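Local coordinates for protein lysyl oxidase (Pichia pastoris, PDB 1W7C) that is a copper- and topaquinone-containing amine oxidase that probably oxidises primary amines, including lysine side chains of peptides, at residues Pro63-Ala68 / Thr605-Thr610; Thr325-Arg330 / Ser683-Asp688; Leu556-Glu561 / Gly567-Tyr572. All coordinates share one frame; numbering follows the deposited sequence. Where two conformers were deposited one is given.

Interaction 3 is the buried contact of the three. It is a backbone-bonded pair of neighbouring strands. Interaction 1 is partly buried. It joins the helix that begins at K65 to the loop after strand 602-606 and mixes a ring contact, one direct hydrogen bond, water and a glycan. Interaction 2 lies at the surface and at the subunit interface. It has little apolar contact and rests on a lysine-aspartate salt bridge. Interactions 2 and 3 touch each other through the E329-R570 salt bridge. One of the two calcium sites lies beside both interaction 1, through K65, and interaction 3, through I557. All three reach the extended strand system of the enzyme domain.

Interaction 1: residues Pro63-Ala68 / Thr605-Thr610; sequences PNKTEA and TKHKDT. Unlike the reference sequence in segment 605-610: T610 (reference Glu). With NAG (2-acetamido-2-deoxy-beta-D-glucopyranose), chain B.
The H607 ring carries K65 on one face and D609 at its edge. K65 CD sits over that face in a CH-pi contact, 3.7 Å from the ring centroid and offset toward the rim. D609 OD1 lies in the ring plane at the edge. The D609 carboxylate is the second flat group. The N64 amide lies over its face, N64 CG to D609 CG 3.4 Å, with the two planes within about 15° of parallel. The K65 chain is fully extended, with CG anti to the backbone N (chi1 -179°), and this carries the methylenes across the imidazole. D609 OD1 accepts a nearly straight hydrogen bond from K65 N at 3.0 Å, on the syn side and tilted from the carboxylate plane. The acceptor thus takes an N-H in the first turn of the helix. Water 1 bridges N64 OD1 and D609 O. A further water link from T66 N to D609 OD2 is doubtful, because its two modelled sites are too close to be filled together. N64 ND2 is bonded to NAG C1 at 1.4 Å. NAG C6 lies 3.5 Å from T610 CG2. K65 NZ forms salt bridges with D497, D499 and D643, which belong to one calcium site. The contact joins the N2 region to the enzyme domain of a copper amine oxidase, with an N-linked glycan at its edge and one of the two calcium sites beside it.

Interaction 2: residues Thr325-Arg330 / Ser683-Asp688; sequences TFKGER and SENSRD
K327 reaches N685 and D688 from the type I' turn F326-E329. Two conformers of K327 were deposited. In the one described here K327 NZ donates to D688 OD2 at 3.1 Å in a salt bridge, which is less certain for that reason. The ammonium stands above the carboxylate plane, 37° out of it. The chain is bent at its last torsion (chi4 -73°), which swings NZ toward D688. The stronger partner of K327 NZ is D306. D688 OD1 is bound by R275 of the second subunit, so in this conformer both oxygens of D688 have cationic partners.

The amide of N685 flanks the lysine. N685 OD1 approaches K327 CD at 3.5 Å and makes no hydrogen bond to NZ, while N685 ND2 donates to S683 O at 2.9 Å, with that oxygen close to the amide plane. E684 accepts from S686 and R687. E684 OE1 takes R687 NE in a salt bridge at 2.9 Å, and E684 OE2 accepts from both S686 OG and S686 N. R687 NH2 in turn donates to S686 OG at 2.8 Å.

With K327 so placed, acids and bases alternate from D306 through K327 and D688 to R275 of the second subunit, and the two positive charges probably stabilise D688 as a carboxylate.

Interaction 3: residues Leu556-Glu561 / Gly567-Tyr572; sequences LIESAE and GNPRAY
L556 meets the second strand with both its backbone and its side chain. L556 CD1 packs against A571 CB at 4.2 Å, and the CA-H of L556 points to Y572 O. The other methyl, CD2, rests near the same oxygen.

I557 follows and is bonded to Y572 through both its N and its O. I557 N donates to Y572 O at 2.9 Å, and Y572 N returns a bond to I557 O at 3.0 Å. The two residues form an antiparallel hydrogen-bonded pair. The side chain of I557 leads away from the second strand, toward L498 and I644 of one calcium site.

These strands, 553-559 and 569-576, are adjacent antiparallel members of the beta-sandwich enzyme domain of copper amine oxidases. A short connection joins them. On their outer sides lie strands 504-518 and 670-678, respectively.

E558 and A571 form the next pair, a non-hydrogen-bonded one, with CA atoms 4.2 Å apart. E558 CG covers A571 CB at 4.0 Å. The extended glutamate then runs alongside the P569 ring, and E558 OE1 comes within 3.6 Å of P569 CG. The carboxylate is buried but satisfied: R534 binds OE1 and S508 binds OE2.

S559 N makes the third backbone bond, to R570 O at 2.8 Å. The bond is nearly straight, with an angle of 165° at the hydrogen. The side chain of R570 leads away from this strand. After S559 the chain changes direction at A560-E561.

Interaction 1: residues Pro63-Ala68 / Thr605-Thr610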
loop_
_atom_site.group_PDB
_atom_site.type_symbol
_atom_site.label_atom_id
_atom_site.label_comp_id
_atom_site.label_asym_id
_atom_site.label_seq_id
_atom_site.Cartn_x
_atom_site.Cartn_y
_atom_site.Cartn_z
ATOM N N PRO A 63 -12.772 -17.173 26.956
ATOM C CA PRO A 63 -13.010 -16.448 28.199
ATOM C C PRO A 63 -13.453 -15.002 27.995
ATOM O O PRO A 63 -13.172 -14.405 26.987
ATOM C CB PRO A 63 -11.656 -16.523 28.905
ATOM C CG PRO A 63 -11.022 -17.773 28.394
ATOM C CD PRO A 63 -11.412 -17.737 26.902
ATOM N N ASN A 64 -14.142 -14.489 28.995
ATOM C CA ASN A 64 -14.470 -13.096 29.030
ATOM C C ASN A 64 -13.221 -12.277 29.371
ATOM O O ASN A 64 -12.266 -12.791 29.931
ATOM C CB ASN A 64 -15.567 -12.855 30.030
ATOM C CG ASN A 64 -16.930 -13.286 29.542
ATOM O OD1 ASN A 64 -17.174 -13.434 28.336
ATOM N ND2 ASN A 64 -17.821 -13.507 30.509
ATOM N N LYS A 65 -13.215 -11.007 29.005
ATOM C CA LYS A 65 -12.009 -10.219 29.032
ATOM C C LYS A 65 -11.515 -9.910 30.436
ATOM O O LYS A 65 -10.326 -10.044 30.683
ATOM C CB LYS A 65 -12.172 -8.934 28.209
ATOM C CG LYS A 65 -10.908 -8.075 28.193
ATOM C CD LYS A 65 -11.041 -6.913 27.212
ATOM C CE LYS A 65 -9.771 -6.104 27.198
ATOM N NZ LYS A 65 -9.883 -4.992 26.214
ATOM N N THR A 66 -12.393 -9.490 31.348
ATOM C CA THR A 66 -11.903 -9.176 32.681
ATOM C C THR A 66 -11.274 -10.391 33.348
ATOM O O THR A 66 -10.181 -10.288 33.901
ATOM C CB THR A 66 -13.005 -8.578 33.517
ATOM O OG1 THR A 66 -13.437 -7.379 32.875
ATOM C CG2 THR A 66 -12.506 -8.127 34.884
ATOM N N GLU A 67 -11.884 -11.565 33.211
ATOM C CA GLU A 67 -11.324 -12.776 33.835
ATOM C C GLU A 67 -10.025 -13.140 33.145
ATOM O O GLU A 67 -9.064 -13.574 33.790
ATOM C CB GLU A 67 -12.305 -13.971 33.844
ATOM C CG GLU A 67 -12.782 -14.483 32.494
ATOM C CD GLU A 67 -13.704 -15.705 32.600
ATOM O OE1 GLU A 67 -14.044 -16.132 33.745
ATOM O OE2 GLU A 67 -14.072 -16.254 31.533
ATOM N N ALA A 68 -9.929 -12.932 31.840
ATOM C CA ALA A 68 -8.684 -13.202 31.127
ATOM C C ALA A 68 -7.584 -12.278 31.616
ATOM O O ALA A 68 -6.455 -12.723 31.825
ATOM C CB ALA A 68 -8.883 -13.024 29.640
ATOM N N THR A 605 -16.498 1.240 19.442
ATOM C CA THR A 605 -17.486 0.911 20.446
ATOM C C THR A 605 -16.857 0.681 21.797
ATOM O O THR A 605 -15.647 0.435 21.923
ATOM C CB THR A 605 -18.292 -0.332 20.075
ATOM O OG1 THR A 605 -17.414 -1.475 20.083
ATOM C CG2 THR A 605 -18.942 -0.206 18.675
ATOM N N LYS A 606 -17.693 0.704 22.831
ATOM C CA LYS A 606 -17.292 0.301 24.169
ATOM C C LYS A 606 -17.204 -1.213 24.219
ATOM O O LYS A 606 -18.148 -1.906 23.888
ATOM C CB LYS A 606 -18.278 0.873 25.193
ATOM C CG LYS A 606 -18.104 0.398 26.600
ATOM C CD LYS A 606 -19.243 0.951 27.496
ATOM C CE LYS A 606 -19.212 0.459 28.875
ATOM N NZ LYS A 606 -20.233 1.182 29.629
ATOM N N HIS A 607 -16.090 -1.718 24.704
ATOM C CA HIS A 607 -15.883 -3.153 24.801
ATOM C C HIS A 607 -16.958 -3.796 25.659
ATOM O O HIS A 607 -17.246 -3.305 26.748
ATOM C CB HIS A 607 -14.550 -3.493 25.437
ATOM C CG HIS A 607 -14.311 -4.967 25.521
ATOM N ND1 HIS A 607 -14.790 -5.739 26.556
ATOM C CD2 HIS A 607 -13.782 -5.822 24.623
ATOM C CE1 HIS A 607 -14.526 -7.012 26.304
ATOM N NE2 HIS A 607 -13.882 -7.088 25.147
ATOM N N LYS A 608 -17.533 -4.901 25.193
ATOM C CA LYS A 608 -18.437 -5.728 26.006
ATOM C C LYS A 608 -18.214 -7.187 25.671
ATOM O O LYS A 608 -18.049 -7.565 24.513
ATOM C CB LYS A 608 -19.886 -5.370 25.731
ATOM C CG LYS A 608 -20.293 -3.957 26.162
ATOM C CD LYS A 608 -21.735 -3.612 25.892
ATOM C CE LYS A 608 -22.049 -2.221 26.398
ATOM N NZ LYS A 608 -23.426 -1.753 26.163
ATOM N N ASP A 609 -18.258 -8.042 26.696
ATOM C CA ASP A 609 -18.227 -9.483 26.472
ATOM C C ASP A 609 -19.432 -9.962 25.674
ATOM O O ASP A 609 -19.304 -10.978 24.966
ATOM C CB ASP A 609 -18.172 -10.218 27.797
ATOM C CG ASP A 609 -16.895 -9.999 28.533
ATOM O OD1 ASP A 609 -15.792 -9.985 27.934
ATOM O OD2 ASP A 609 -16.902 -9.882 29.769
ATOM N N THR A 610 -20.561 -9.278 25.793
ATOM C CA THR A 610 -21.758 -9.579 25.005
ATOM C C THR A 610 -21.649 -9.112 23.553
ATOM O O THR A 610 -22.496 -9.435 22.753
ATOM C CB THR A 610 -22.993 -8.923 25.632
ATOM O OG1 THR A 610 -22.725 -7.523 25.828
ATOM C CG2 THR A 610 -23.326 -9.483 26.990
HETATM C C1 NAG B . -19.171 -13.750 30.071
HETATM C C2 NAG B . -19.737 -14.759 31.098
HETATM C C3 NAG B . -21.245 -15.024 30.956
HETATM C C4 NAG B . -22.006 -13.714 30.763
HETATM C C5 NAG B . -21.283 -12.876 29.711
HETATM C C6 NAG B . -21.956 -11.562 29.416
HETATM C C7 NAG B . -18.318 -16.525 31.998
HETATM C C8 NAG B . -17.555 -17.792 31.749
HETATM N N2 NAG B . -18.990 -16.014 30.973
HETATM O O3 NAG B . -21.712 -15.728 32.096
HETATM O O4 NAG B . -23.315 -13.917 30.246
HETATM O O5 NAG B . -19.956 -12.581 30.088
HETATM O O6 NAG B . -21.845 -10.779 30.572
HETATM O O7 NAG B . -18.301 -16.016 33.121
HETATM O O HOH W 1 -17.232 -13.030 25.339
HETATM O O HOH W 2 -15.322 -9.296 31.615
HETATM O O HOH W 3 -14.956 -8.073 30.430
#

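Interaction 2: residues Thr325-Arg330 / Ser683-Asp688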
loop_
_atom_site.group_PDB
_atom_site.type_symbol
_atom_site.label_atom_id
_atom_site.label_comp_id
_atom_site.label_asym_id
_atom_site.label_seq_id
_atom_site.Cartn_x
_atom_site.Cartn_y
_atom_site.Cartn_z
ATOM N N THR A 325 1.811 -8.181 22.688
ATOM C CA THR A 325 2.688 -7.317 23.458
ATOM C C THR A 325 3.893 -6.858 22.662
ATOM O O THR A 325 4.380 -7.577 21.789
ATOM C CB THR A 325 3.197 -8.051 24.729
ATOM O OG1 THR A 325 4.079 -9.116 24.368
ATOM C CG2 THR A 325 1.997 -8.582 25.537
ATOM N N PHE A 326 4.380 -5.671 22.983
ATOM C CA PHE A 326 5.623 -5.157 22.405
ATOM C C PHE A 326 6.422 -4.530 23.543
ATOM O O PHE A 326 5.879 -3.750 24.339
ATOM C CB PHE A 326 5.359 -4.157 21.274
ATOM C CG PHE A 326 6.615 -3.631 20.656
ATOM C CD1 PHE A 326 7.012 -2.321 20.821
ATOM C CD2 PHE A 326 7.408 -4.470 19.914
ATOM C CE1 PHE A 326 8.215 -1.859 20.253
ATOM C CE2 PHE A 326 8.588 -4.013 19.348
ATOM C CZ PHE A 326 8.988 -2.693 19.512
ATOM N N LYS A 327 7.679 -4.926 23.660
ATOM C CA LYS A 327 8.560 -4.489 24.752
ATOM C C LYS A 327 7.881 -4.596 26.109
ATOM O O LYS A 327 7.953 -3.683 26.940
ATOM C CB LYS A 327 9.142 -3.100 24.455
ATOM C CG LYS A 327 10.096 -3.136 23.270
ATOM C CD LYS A 327 10.838 -1.823 23.062
ATOM C CE LYS A 327 11.933 -1.994 22.002
ATOM N NZ LYS A 327 13.075 -2.788 22.546
ATOM N N GLY A 328 7.193 -5.714 26.315
ATOM C CA GLY A 328 6.649 -6.057 27.626
ATOM C C GLY A 328 5.318 -5.425 27.990
ATOM O O GLY A 328 4.857 -5.600 29.104
ATOM N N GLU A 329 4.705 -4.693 27.062
ATOM C CA GLU A 329 3.418 -4.090 27.316
ATOM C C GLU A 329 2.397 -4.566 26.290
ATOM O O GLU A 329 2.676 -4.559 25.087
ATOM C CB GLU A 329 3.500 -2.551 27.253
ATOM C CG GLU A 329 4.475 -1.924 28.257
ATOM C CD GLU A 329 4.418 -0.406 28.218
ATOM O OE1 GLU A 329 5.154 0.203 27.435
ATOM O OE2 GLU A 329 3.580 0.196 28.922
ATOM N N ARG A 330 1.202 -4.940 26.746
ATOM C CA ARG A 330 0.126 -5.276 25.839
ATOM C C ARG A 330 -0.322 -4.021 25.095
ATOM O O ARG A 330 -0.617 -3.013 25.714
ATOM C CB ARG A 330 -1.074 -5.813 26.611
ATOM C CG ARG A 330 -2.229 -6.199 25.757
ATOM C CD ARG A 330 -3.464 -6.671 26.537
ATOM N NE ARG A 330 -3.046 -7.769 27.405
ATOM C CZ ARG A 330 -2.843 -7.722 28.724
ATOM N NH1 ARG A 330 -3.222 -6.687 29.450
ATOM N NH2 ARG A 330 -2.304 -8.776 29.315
ATOM N N SER A 683 10.519 8.196 21.861
ATOM C CA SER A 683 11.300 8.147 20.648
ATOM C C SER A 683 10.926 6.894 19.849
ATOM O O SER A 683 10.204 6.006 20.321
ATOM C CB SER A 683 12.793 8.142 20.991
ATOM O OG SER A 683 13.115 6.999 21.768
ATOM N N GLU A 684 11.490 6.819 18.657
ATOM C CA GLU A 684 11.292 5.697 17.745
ATOM C C GLU A 684 12.123 4.496 18.248
ATOM O O GLU A 684 13.326 4.595 18.514
ATOM C CB GLU A 684 11.695 6.173 16.361
ATOM C CG GLU A 684 11.448 5.212 15.227
ATOM C CD GLU A 684 12.536 4.165 15.097
ATOM O OE1 GLU A 684 13.752 4.518 15.075
ATOM O OE2 GLU A 684 12.170 2.982 14.987
ATOM N N ASN A 685 11.473 3.339 18.387
ATOM C CA ASN A 685 12.020 2.242 19.169
ATOM C C ASN A 685 12.673 1.067 18.432
ATOM O O ASN A 685 13.017 0.060 19.045
ATOM C CB ASN A 685 10.981 1.740 20.190
ATOM C CG ASN A 685 11.221 2.278 21.581
ATOM O OD1 ASN A 685 11.472 1.522 22.489
ATOM N ND2 ASN A 685 11.141 3.603 21.746
ATOM N N SER A 686 13.030 1.258 17.167
ATOM C CA SER A 686 13.877 0.286 16.491
ATOM C C SER A 686 15.368 0.459 16.720
ATOM O O SER A 686 16.149 -0.388 16.276
ATOM C CB SER A 686 13.612 0.296 14.983
ATOM O OG SER A 686 14.112 1.454 14.341
ATOM N N ARG A 687 15.769 1.551 17.381
ATOM C CA ARG A 687 17.180 1.944 17.410
ATOM C C ARG A 687 18.112 0.941 18.090
ATOM O O ARG A 687 19.331 0.950 17.854
ATOM C CB ARG A 687 17.350 3.301 18.108
ATOM C CG ARG A 687 16.602 4.512 17.517
ATOM C CD ARG A 687 17.014 4.943 16.093
ATOM N NE ARG A 687 16.556 3.951 15.142
ATOM C CZ ARG A 687 17.318 3.200 14.366
ATOM N NH1 ARG A 687 18.623 3.433 14.255
ATOM N NH2 ARG A 687 16.742 2.272 13.636
ATOM N N ASP A 688 17.549 0.055 18.911
ATOM C CA ASP A 688 18.327 -0.972 19.574
ATOM C C ASP A 688 18.634 -2.243 18.752
ATOM O O ASP A 688 19.406 -3.113 19.177
ATOM C CB ASP A 688 17.656 -1.359 20.901
ATOM C CG ASP A 688 16.282 -1.919 20.730
ATOM O OD1 ASP A 688 15.517 -1.340 19.947
ATOM O OD2 ASP A 688 15.897 -2.920 21.355
#

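Interaction 3: residues Leu556-Glu561 / Gly567-Tyr572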
loop_
_atom_site.group_PDB
_atom_site.type_symbol
_atom_site.label_atom_id
_atom_site.label_comp_id
_atom_site.label_asym_id
_atom_site.label_seq_id
_atom_site.Cartn_x
_atom_site.Cartn_y
_atom_site.Cartn_z
ATOM N N LEU A 556 -6.458 8.224 16.277
ATOM C CA LEU A 556 -5.715 7.679 17.388
ATOM C C LEU A 556 -6.596 6.937 18.379
ATOM O O LEU A 556 -7.702 7.390 18.693
ATOM C CB LEU A 556 -4.960 8.776 18.163
ATOM C CG LEU A 556 -3.991 9.679 17.419
ATOM C CD1 LEU A 556 -3.420 10.726 18.345
ATOM C CD2 LEU A 556 -2.911 8.870 16.705
ATOM N N ILE A 557 -6.041 5.868 18.948
ATOM C CA ILE A 557 -6.466 5.352 20.218
ATOM C C ILE A 557 -5.408 5.739 21.244
ATOM O O ILE A 557 -4.260 5.333 21.147
ATOM C CB ILE A 557 -6.689 3.846 20.189
ATOM C CG1 ILE A 557 -7.681 3.442 19.076
ATOM C CG2 ILE A 557 -7.129 3.340 21.573
ATOM C CD1 ILE A 557 -9.053 4.015 19.144
ATOM N N GLU A 558 -5.825 6.561 22.207
ATOM C CA GLU A 558 -4.946 7.106 23.243
ATOM C C GLU A 558 -5.200 6.433 24.587
ATOM O O GLU A 558 -6.329 6.083 24.921
ATOM C CB GLU A 558 -5.269 8.607 23.466
ATOM C CG GLU A 558 -5.083 9.503 22.256
ATOM C CD GLU A 558 -5.410 10.950 22.563
ATOM O OE1 GLU A 558 -5.871 11.279 23.709
ATOM O OE2 GLU A 558 -5.266 11.821 21.637
ATOM N N SER A 559 -4.147 6.285 25.374
ATOM C CA SER A 559 -4.334 6.019 26.798
ATOM C C SER A 559 -5.126 7.179 27.408
ATOM O O SER A 559 -4.831 8.330 27.125
ATOM C CB SER A 559 -3.004 5.938 27.481
ATOM O OG SER A 559 -3.191 5.663 28.867
ATOM N N ALA A 560 -6.063 6.884 28.307
ATOM C CA ALA A 560 -6.807 7.941 28.980
ATOM C C ALA A 560 -5.929 8.728 29.942
ATOM O O ALA A 560 -6.132 9.937 30.103
ATOM C CB ALA A 560 -8.032 7.402 29.696
ATOM N N GLU A 561 -4.977 8.046 30.573
ATOM C CA GLU A 561 -4.197 8.627 31.653
ATOM C C GLU A 561 -2.684 8.680 31.422
ATOM O O GLU A 561 -2.024 9.574 31.961
ATOM C CB GLU A 561 -4.477 7.878 32.981
ATOM C CG GLU A 561 -5.952 7.549 33.290
ATOM C CD GLU A 561 -6.756 8.730 33.781
ATOM O OE1 GLU A 561 -6.159 9.781 34.100
ATOM O OE2 GLU A 561 -8.000 8.602 33.840
ATOM N N GLY A 567 4.314 15.009 27.684
ATOM C CA GLY A 567 2.943 15.314 28.044
ATOM C C GLY A 567 1.905 14.811 27.064
ATOM O O GLY A 567 0.732 15.013 27.268
ATOM N N ASN A 568 2.328 14.123 26.009
ATOM C CA ASN A 568 1.386 13.634 25.013
ATOM C C ASN A 568 0.797 12.302 25.462
ATOM O O ASN A 568 1.545 11.423 25.887
ATOM C CB ASN A 568 2.096 13.441 23.663
ATOM C CG ASN A 568 2.630 14.739 23.097
ATOM O OD1 ASN A 568 1.885 15.722 22.964
ATOM N ND2 ASN A 568 3.934 14.791 22.862
ATOM N N PRO A 569 -0.508 12.120 25.320
ATOM C CA PRO A 569 -1.091 10.799 25.548
ATOM C C PRO A 569 -0.370 9.709 24.745
ATOM O O PRO A 569 -0.121 9.859 23.539
ATOM C CB PRO A 569 -2.524 10.970 25.066
ATOM C CG PRO A 569 -2.860 12.438 25.264
ATOM C CD PRO A 569 -1.522 13.108 24.910
ATOM N N ARG A 570 -0.050 8.606 25.386
ATOM C CA ARG A 570 0.491 7.469 24.656
ATOM C C ARG A 570 -0.591 6.993 23.693
ATOM O O ARG A 570 -1.740 6.839 24.081
ATOM C CB ARG A 570 0.826 6.343 25.624
ATOM C CG ARG A 570 1.912 6.686 26.618
ATOM C CD ARG A 570 2.314 5.540 27.468
ATOM N NE ARG A 570 3.148 4.646 26.712
ATOM C CZ ARG A 570 3.481 3.423 27.110
ATOM N NH1 ARG A 570 3.005 2.917 28.235
ATOM N NH2 ARG A 570 4.307 2.724 26.394
ATOM N N ALA A 571 -0.234 6.768 22.419
ATOM C CA ALA A 571 -1.267 6.448 21.428
ATOM C C ALA A 571 -0.764 5.492 20.370
ATOM O O ALA A 571 0.432 5.323 20.171
ATOM C CB ALA A 571 -1.790 7.727 20.783
ATOM N N TYR A 572 -1.720 4.857 19.700
ATOM C CA TYR A 572 -1.493 4.147 18.451
ATOM C C TYR A 572 -2.380 4.777 17.398
ATOM O O TYR A 572 -3.546 5.111 17.647
ATOM C CB TYR A 572 -1.751 2.619 18.568
ATOM C CG TYR A 572 -0.494 1.801 18.750
ATOM C CD1 TYR A 572 0.216 1.819 19.946
ATOM C CD2 TYR A 572 0.010 1.022 17.717
ATOM C CE1 TYR A 572 1.386 1.113 20.082
ATOM C CE2 TYR A 572 1.178 0.282 17.857
ATOM C CZ TYR A 572 1.888 0.326 19.043
ATOM O OH TYR A 572 3.047 -0.370 19.233
#